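Long-range contact in endo-pectate lyase (Erwinia chrysanthemi, PDB 3B8Y), which probably depolymerises polygalacturonate and partly methylated pectins by calcium-dependent eliminative cleavage within the chain: residues A[39-44]-A[90-95]. Sequence-based numbering, arbitrary orientation.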
loop_
_atom_site.group_PDB
_atom_site.type_symbol
_atom_site.label_atom_id
_atom_site.label_comp_id
_atom_site.label_asym_id
_atom_site.label_seq_id
_atom_site.Cartn_x
_atom_site.Cartn_y
_atom_site.Cartn_z
ATOM N N THR A 39 4.300 -5.157 12.888
ATOM C CA THR A 39 4.462 -5.553 14.276
ATOM C C THR A 39 3.302 -6.460 14.668
ATOM O O THR A 39 2.178 -6.288 14.187
ATOM C CB THR A 39 4.489 -4.318 15.240
ATOM O OG1 THR A 39 4.848 -4.748 16.564
ATOM C CG2 THR A 39 3.126 -3.625 15.294
ATOM N N ASP A 40 3.593 -7.461 15.489
ATOM C CA ASP A 40 2.549 -8.360 15.965
ATOM C C ASP A 40 2.145 -8.040 17.411
ATOM O O ASP A 40 1.539 -8.864 18.087
ATOM C CB ASP A 40 2.946 -9.838 15.784
ATOM C CG ASP A 40 4.244 -10.201 16.482
ATOM O OD1 ASP A 40 4.585 -11.403 16.500
ATOM O OD2 ASP A 40 4.931 -9.304 17.005
ATOM N N GLU A 41 2.484 -6.837 17.877
ATOM C CA GLU A 41 2.119 -6.382 19.224
ATOM C C GLU A 41 0.611 -6.101 19.186
ATOM O O GLU A 41 0.105 -5.539 18.214
ATOM C CB GLU A 41 2.910 -5.125 19.606
ATOM C CG GLU A 41 2.591 -4.541 20.994
ATOM C CD GLU A 41 3.114 -5.382 22.157
ATOM O OE1 GLU A 41 2.761 -6.578 22.258
ATOM O OE2 GLU A 41 3.871 -4.833 22.986
ATOM N N SER A 42 -0.097 -6.500 20.238
ATOM C CA SER A 42 -1.553 -6.373 20.298
ATOM C C SER A 42 -2.233 -5.066 20.714
ATOM O O SER A 42 -3.153 -4.610 20.029
ATOM C CB SER A 42 -2.132 -7.544 21.101
ATOM O OG SER A 42 -1.447 -7.703 22.333
ATOM N N LYS A 43 -1.840 -4.490 21.845
ATOM C CA LYS A 43 -2.466 -3.244 22.298
ATOM C C LYS A 43 -1.501 -2.076 22.182
ATOM O O LYS A 43 -1.007 -1.564 23.189
ATOM C CB LYS A 43 -2.972 -3.376 23.747
ATOM C CG LYS A 43 -4.027 -4.464 23.956
ATOM C CD LYS A 43 -4.406 -4.607 25.437
ATOM C CE LYS A 43 -5.428 -5.723 25.662
ATOM N NZ LYS A 43 -4.923 -7.064 25.228
ATOM N N VAL A 44 -1.253 -1.651 20.944
ATOM C CA VAL A 44 -0.334 -0.552 20.663
ATOM C C VAL A 44 -0.880 0.785 21.153
ATOM O O VAL A 44 -2.033 1.126 20.888
ATOM C CB VAL A 44 -0.037 -0.440 19.144
ATOM C CG1 VAL A 44 1.046 0.612 18.880
ATOM C CG2 VAL A 44 0.371 -1.790 18.580
ATOM N N VAL A 90 7.836 0.058 19.011
ATOM C CA VAL A 90 6.387 -0.112 19.153
ATOM C C VAL A 90 6.105 -0.354 20.639
ATOM O O VAL A 90 6.568 -1.339 21.204
ATOM C CB VAL A 90 5.869 -1.328 18.328
ATOM C CG1 VAL A 90 4.409 -1.607 18.651
ATOM C CG2 VAL A 90 6.043 -1.073 16.817
ATOM N N VAL A 91 5.378 0.567 21.266
ATOM C CA VAL A 91 5.052 0.479 22.690
ATOM C C VAL A 91 3.582 0.137 22.924
ATOM O O VAL A 91 2.690 0.781 22.359
ATOM C CB VAL A 91 5.349 1.823 23.415
ATOM C CG1 VAL A 91 5.316 1.628 24.942
ATOM C CG2 VAL A 91 6.693 2.402 22.966
ATOM N N SER A 92 3.336 -0.858 23.776
ATOM C CA SER A 92 1.974 -1.276 24.102
ATOM C C SER A 92 1.376 -0.444 25.239
ATOM O O SER A 92 2.037 0.427 25.799
ATOM C CB SER A 92 1.926 -2.758 24.481
ATOM O OG SER A 92 2.428 -2.971 25.790
ATOM N N GLU A 93 0.122 -0.729 25.580
ATOM C CA GLU A 93 -0.562 -0.006 26.649
ATOM C C GLU A 93 0.095 -0.294 27.998
ATOM O O GLU A 93 0.152 0.579 28.873
ATOM C CB GLU A 93 -2.041 -0.385 26.691
ATOM C CG GLU A 93 -2.981 0.809 26.700
ATOM C CD GLU A 93 -3.563 1.112 25.336
ATOM O OE1 GLU A 93 -4.295 0.252 24.799
ATOM O OE2 GLU A 93 -3.313 2.218 24.811
ATOM N N ASN A 94 0.606 -1.515 28.149
ATOM C CA ASN A 94 1.289 -1.931 29.367
ATOM C C ASN A 94 2.718 -1.402 29.343
ATOM O O ASN A 94 3.591 -1.916 30.038
ATOM C CB ASN A 94 1.305 -3.457 29.483
ATOM C CG ASN A 94 -0.088 -4.056 29.654
ATOM O OD1 ASN A 94 -0.317 -5.211 29.291
ATOM N ND2 ASN A 94 -1.017 -3.283 30.218
ATOM N N GLN A 95 2.944 -0.394 28.503
ATOM C CA GLN A 95 4.236 0.268 28.341
ATOM C C GLN A 95 5.427 -0.619 27.943
ATOM O O GLN A 95 6.587 -0.234 28.113
ATOM C CB GLN A 95 4.550 1.101 29.584
ATOM C CG GLN A 95 4.920 2.554 29.277
ATOM C CD GLN A 95 3.818 3.341 28.563
ATOM O OE1 GLN A 95 2.636 3.011 28.647
ATOM N NE2 GLN A 95 4.210 4.399 27.875
#
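K43 and V44 meet S92 and E93 at one end of the antiparallel beta-sandwich domain at the N-terminus, probably fibronectin type III-like, which precedes the right-handed parallel beta-helix of this polysaccharide lyase. Segment 39-44 connects strand 32-39 to strand 44-52, and the latter pairs with strand 85-92; the contact thus lies where the loop from strand 32-39 joins the four-stranded antiparallel sheet at the start of strand 44-52, far from the metal sites.

The backbones pair at the end of the strands. V44 and S92 form an antiparallel non-hydrogen-bonded pair with CA atoms 4.2 Å apart. One residue back, K43 O accepts a hydrogen bond from E93 N (2.8 Å), which approaches almost in line with the carbonyl, although the N-H...O angle is only 131°, so the hydrogen points off the line to the oxygen. The same oxygen receives a CA-H...O contact from S92 CA at 3.1 Å. E93 lies within a type I turn from S92 to Q95 leading into strand 97-104.

Side-chain packing centres on buried V90. Its CG1, anti to the backbone N (chi1 172°), meets V44 CG1 at 4.0 Å, the two side chains crossing nearly at right angles. T39 reaches V90 tip to tip, its hydroxyl OG1 lying 3.8 Å from V90 CG1, and E41 runs past V90 in the opposite direction, bringing CB to 3.9 Å from V90 CG1.

Beyond V90, the bend at chi2 (72°) carries the E41 carboxylate over S92, where OE2 rests 3.2 Å from S92 CB.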